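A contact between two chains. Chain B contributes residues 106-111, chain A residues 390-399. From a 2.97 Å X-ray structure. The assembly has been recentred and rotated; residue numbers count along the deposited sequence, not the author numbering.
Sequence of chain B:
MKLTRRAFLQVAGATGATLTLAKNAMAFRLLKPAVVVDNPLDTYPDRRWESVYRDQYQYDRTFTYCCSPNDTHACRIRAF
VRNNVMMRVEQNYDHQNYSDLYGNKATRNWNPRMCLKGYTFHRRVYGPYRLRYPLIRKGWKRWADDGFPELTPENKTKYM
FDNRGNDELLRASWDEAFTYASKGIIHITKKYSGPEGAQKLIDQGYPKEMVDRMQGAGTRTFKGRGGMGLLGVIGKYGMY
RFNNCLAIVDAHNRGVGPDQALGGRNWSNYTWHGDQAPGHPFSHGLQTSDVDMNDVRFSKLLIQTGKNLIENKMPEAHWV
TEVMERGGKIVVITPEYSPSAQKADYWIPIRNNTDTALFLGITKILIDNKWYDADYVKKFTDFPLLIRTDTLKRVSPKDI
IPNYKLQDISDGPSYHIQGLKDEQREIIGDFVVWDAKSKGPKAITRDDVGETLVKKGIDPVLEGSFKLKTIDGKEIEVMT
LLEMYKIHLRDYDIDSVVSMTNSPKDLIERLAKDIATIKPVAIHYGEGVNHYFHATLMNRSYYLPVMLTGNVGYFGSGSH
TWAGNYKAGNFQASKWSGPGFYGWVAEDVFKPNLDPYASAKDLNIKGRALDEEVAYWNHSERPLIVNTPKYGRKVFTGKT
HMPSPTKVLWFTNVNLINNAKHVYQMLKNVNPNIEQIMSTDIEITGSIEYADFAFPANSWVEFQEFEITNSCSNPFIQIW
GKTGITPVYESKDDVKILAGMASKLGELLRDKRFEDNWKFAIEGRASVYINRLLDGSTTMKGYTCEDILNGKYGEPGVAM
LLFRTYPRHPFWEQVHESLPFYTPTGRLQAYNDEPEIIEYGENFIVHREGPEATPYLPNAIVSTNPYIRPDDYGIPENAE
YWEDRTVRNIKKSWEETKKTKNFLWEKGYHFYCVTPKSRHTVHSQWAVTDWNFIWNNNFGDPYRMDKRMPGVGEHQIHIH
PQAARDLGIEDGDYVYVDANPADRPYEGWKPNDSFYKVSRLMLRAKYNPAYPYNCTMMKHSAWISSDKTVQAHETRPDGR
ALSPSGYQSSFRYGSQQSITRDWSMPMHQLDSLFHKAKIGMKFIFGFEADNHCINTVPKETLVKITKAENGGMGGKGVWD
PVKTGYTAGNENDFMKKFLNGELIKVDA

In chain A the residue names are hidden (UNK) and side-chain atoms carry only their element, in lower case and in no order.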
# COMPACT_ATOMS: atom_id res chain seq x y z
N ALA B 106 -0.29 -17.35 21.47
CA ALA B 106 -1.08 -16.34 20.80
C ALA B 106 -2.37 -16.99 20.28
O ALA B 106 -2.64 -18.16 20.51
CB ALA B 106 -0.28 -15.69 19.67
N THR B 107 -3.17 -16.21 19.57
CA THR B 107 -4.47 -16.65 19.07
C THR B 107 -4.47 -16.70 17.55
O THR B 107 -3.57 -16.19 16.88
CB THR B 107 -5.59 -15.72 19.56
OG1 THR B 107 -5.55 -14.49 18.82
CG2 THR B 107 -5.40 -15.42 21.04
N ARG B 108 -5.51 -17.34 16.99
CA ARG B 108 -5.72 -17.26 15.55
C ARG B 108 -6.31 -15.92 15.13
O ARG B 108 -6.39 -15.66 13.92
CB ARG B 108 -6.67 -18.37 15.06
CG ARG B 108 -6.20 -19.78 15.31
CD ARG B 108 -7.12 -20.79 14.63
NE ARG B 108 -6.75 -21.07 13.25
CZ ARG B 108 -6.11 -22.17 12.85
NH1 ARG B 108 -5.77 -23.09 13.74
NH2 ARG B 108 -5.81 -22.34 11.57
N ASN B 109 -6.68 -15.06 16.08
CA ASN B 109 -7.27 -13.77 15.74
C ASN B 109 -6.25 -12.80 15.18
O ASN B 109 -6.63 -11.72 14.72
CB ASN B 109 -7.92 -13.15 16.97
CG ASN B 109 -9.13 -13.93 17.46
OD1 ASN B 109 -9.80 -14.62 16.68
ND2 ASN B 109 -9.43 -13.82 18.74
N TRP B 110 -4.99 -13.20 15.12
CA TRP B 110 -3.91 -12.32 14.63
C TRP B 110 -3.75 -12.48 13.12
O TRP B 110 -3.11 -11.67 12.51
CB TRP B 110 -2.61 -12.71 15.34
CG TRP B 110 -2.30 -12.01 16.63
CD1 TRP B 110 -2.54 -12.46 17.88
CD2 TRP B 110 -1.60 -10.77 16.81
NE1 TRP B 110 -2.08 -11.59 18.81
CE2 TRP B 110 -1.50 -10.54 18.18
CE3 TRP B 110 -1.05 -9.82 15.94
CZ2 TRP B 110 -0.90 -9.41 18.71
CZ3 TRP B 110 -0.48 -8.69 16.46
CH2 TRP B 110 -0.40 -8.49 17.83
N ASN B 111 -4.40 -13.49 12.56
CA ASN B 111 -4.32 -13.91 11.13
C ASN B 111 -5.06 -12.91 10.24
O ASN B 111 -5.90 -12.21 10.75
CB ASN B 111 -4.94 -15.29 10.96
CG ASN B 111 -4.08 -16.43 11.42
OD1 ASN B 111 -2.98 -16.24 11.89
ND2 ASN B 111 -4.56 -17.64 11.30
N UNK A 390 -11.76 -27.94 11.44
CA UNK A 390 -10.65 -27.36 10.69
C UNK A 390 -10.18 -26.05 11.28
O UNK A 390 -9.07 -25.60 10.97
c UNK A 390 -11.29 -28.56 8.57
c UNK A 390 -12.26 -26.33 9.08
c UNK A 390 -11.04 -27.20 9.21
N UNK A 391 -10.98 -25.38 12.12
CA UNK A 391 -10.64 -24.07 12.65
C UNK A 391 -11.36 -23.88 13.98
O UNK A 391 -12.41 -24.47 14.23
c UNK A 391 -10.99 -22.95 11.65
c UNK A 391 -10.30 -21.65 12.02
c UNK A 391 -12.50 -22.77 11.55
N UNK A 392 -10.76 -23.06 14.85
CA UNK A 392 -11.38 -22.69 16.11
C UNK A 392 -10.71 -21.43 16.64
O UNK A 392 -9.49 -21.29 16.55
c UNK A 392 -12.66 -26.69 20.06
n UNK A 392 -13.51 -27.65 19.71
n UNK A 392 -12.40 -25.70 19.22
c UNK A 392 -11.65 -23.44 18.55
n UNK A 392 -12.08 -26.73 21.25
c UNK A 392 -11.49 -24.60 19.51
c UNK A 392 -11.26 -23.83 17.14
N UNK A 393 -11.51 -20.52 17.20
CA UNK A 393 -10.97 -19.30 17.79
C UNK A 393 -11.97 -18.76 18.80
O UNK A 393 -13.14 -19.17 18.84
o UNK A 393 -9.92 -17.17 17.32
c UNK A 393 -10.66 -18.25 16.72
c UNK A 393 -11.94 -17.70 16.12
N UNK A 394 -11.50 -17.84 19.63
CA UNK A 394 -12.31 -17.18 20.64
C UNK A 394 -12.71 -15.78 20.18
O UNK A 394 -12.06 -15.17 19.33
c UNK A 394 -11.55 -17.09 21.97
o UNK A 394 -10.35 -16.33 21.80
c UNK A 394 -11.20 -18.48 22.48
N UNK A 395 -13.80 -15.28 20.76
CA UNK A 395 -14.30 -13.96 20.39
C UNK A 395 -13.43 -12.87 21.00
O UNK A 395 -13.14 -11.85 20.36
c UNK A 395 -16.24 -12.38 20.62
c UNK A 395 -16.65 -14.76 20.00
c UNK A 395 -15.77 -13.81 20.80
N UNK A 396 -12.97 -13.07 22.24
CA UNK A 396 -12.21 -12.07 22.97
C UNK A 396 -10.79 -12.58 23.21
O UNK A 396 -10.55 -13.78 23.34
c UNK A 396 -12.89 -11.73 24.30
c UNK A 396 -12.31 -10.55 25.04
o UNK A 396 -12.21 -8.19 24.86
o UNK A 396 -13.64 -9.25 23.58
c UNK A 396 -12.75 -9.23 24.45
N UNK A 397 -9.85 -11.64 23.27
CA UNK A 397 -8.44 -11.99 23.41
C UNK A 397 -8.12 -12.34 24.86
O UNK A 397 -8.61 -11.69 25.78
c UNK A 397 -7.56 -10.82 22.97
c UNK A 397 -7.39 -10.69 21.47
o UNK A 397 -6.50 -12.12 19.80
c UNK A 397 -6.32 -11.61 20.92
o UNK A 397 -5.30 -11.80 21.61
N UNK A 398 -7.30 -13.36 25.08
CA UNK A 398 -6.84 -13.67 26.43
C UNK A 398 -5.77 -12.69 26.88
O UNK A 398 -5.21 -11.92 26.09
c UNK A 398 -6.81 -14.35 24.10
c UNK A 398 -5.84 -15.18 24.90
c UNK A 398 -6.28 -15.09 26.31
N UNK A 399 -5.49 -12.72 28.19
CA UNK A 399 -4.50 -11.85 28.82
C UNK A 399 -3.55 -12.72 29.63
O UNK A 399 -3.98 -13.58 30.40
c UNK A 399 -4.12 -10.14 30.62
c UNK A 399 -5.17 -10.80 29.73
c UNK A 399 -5.86 -9.74 28.87
c UNK A 399 -7.02 -9.04 29.57

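Position 390 carries three carbons, the first holding the other two; its CB is 7.5 Å from R108(B) NH2, with no contact. Three carbons forked at the first are valine, since isoleucine would have four: V390(A), placed in the strand just ahead of the contact.

Position 391 repeats that pattern, one carbon bearing two. One of its outer carbons lies near the guanidinium end of R108(B). This is valine again, and V391(A) CG2 sits 3.8 Å from R108(B) NE, an oblique approach that covers part of the arginine with hydrocarbon.

At position 392 the side chain is three carbons, a nitrogen, then a carbon with two more nitrogens, which can only be arginine. R392(A) points its CB away from chain B and is exposed; its closest contact is through the backbone: its O comes within 3.1 Å of R108(B) CD, a close packing of carbonyl against methylene.

Position 393 has one carbon carrying an oxygen and a carbon, and its CB points toward chain B. The oxygen rests beside the amide of N109(B). The fork of hydroxyl and methyl is threonine, and T393(A) OG1 donates a hydrogen bond to N109(B) OD1 at 2.6 Å.

Position 394 shows the same three atoms, but the CA-to-CB bond runs sideways. Again threonine; here the hydroxyl turns back into its own chain, T394(A) OG1 donating to the backbone O of position 396 at 3.0 Å. The backbone meets the partner: N109(B) ND2 donates to T394(A) O at 3.0 Å, with an angle of 163°, close to linear.

Position 395, where the strand has given way to loop, has three carbons forked at the first, and its CA-to-CB bond points away from chain B. It is valine, V395(A).

Position 396 has three carbons, the third bearing two oxygens; its CA-to-CB bond also points away, and its CB lies 6.9 Å from N109(B) ND2. Two oxygens on the third carbon make it glutamate, E396(A).

Position 397 has the same composition and a different role. Its CB points sideways, but chi1 and chi2 both in m bring the carboxylate nearer to chain B, over T107(B) and N109(B). This is glutamate: E397(A) OE2 accepts a hydrogen bond from T107(B) OG1 at 2.7 Å and lies 3.3 Å from N109(B) CB.

Position 398 has three carbons closing a ring onto its own nitrogen, hence proline. P398(A) CD packs 3.5 Å from T107(B) CG2.

Position 399 has four carbons, forked at the first with one longer arm: isoleucine, I399(A), out of reach.

The contact works through a short polar relay. N109(B) uses both ends of its amide, accepting from a threonine hydroxyl and donating to the next residue's carbonyl, so it reads the strand's end. T107(B) OG1 accepts from N109(B) N at 3.0 Å while donating to E397(A), linking the turn's own geometry to the partner's carboxylate. R108(B), V391(A) and P398(A) supply the packing around these bonds.

Chain A 390-399: VVRTTVEEPI
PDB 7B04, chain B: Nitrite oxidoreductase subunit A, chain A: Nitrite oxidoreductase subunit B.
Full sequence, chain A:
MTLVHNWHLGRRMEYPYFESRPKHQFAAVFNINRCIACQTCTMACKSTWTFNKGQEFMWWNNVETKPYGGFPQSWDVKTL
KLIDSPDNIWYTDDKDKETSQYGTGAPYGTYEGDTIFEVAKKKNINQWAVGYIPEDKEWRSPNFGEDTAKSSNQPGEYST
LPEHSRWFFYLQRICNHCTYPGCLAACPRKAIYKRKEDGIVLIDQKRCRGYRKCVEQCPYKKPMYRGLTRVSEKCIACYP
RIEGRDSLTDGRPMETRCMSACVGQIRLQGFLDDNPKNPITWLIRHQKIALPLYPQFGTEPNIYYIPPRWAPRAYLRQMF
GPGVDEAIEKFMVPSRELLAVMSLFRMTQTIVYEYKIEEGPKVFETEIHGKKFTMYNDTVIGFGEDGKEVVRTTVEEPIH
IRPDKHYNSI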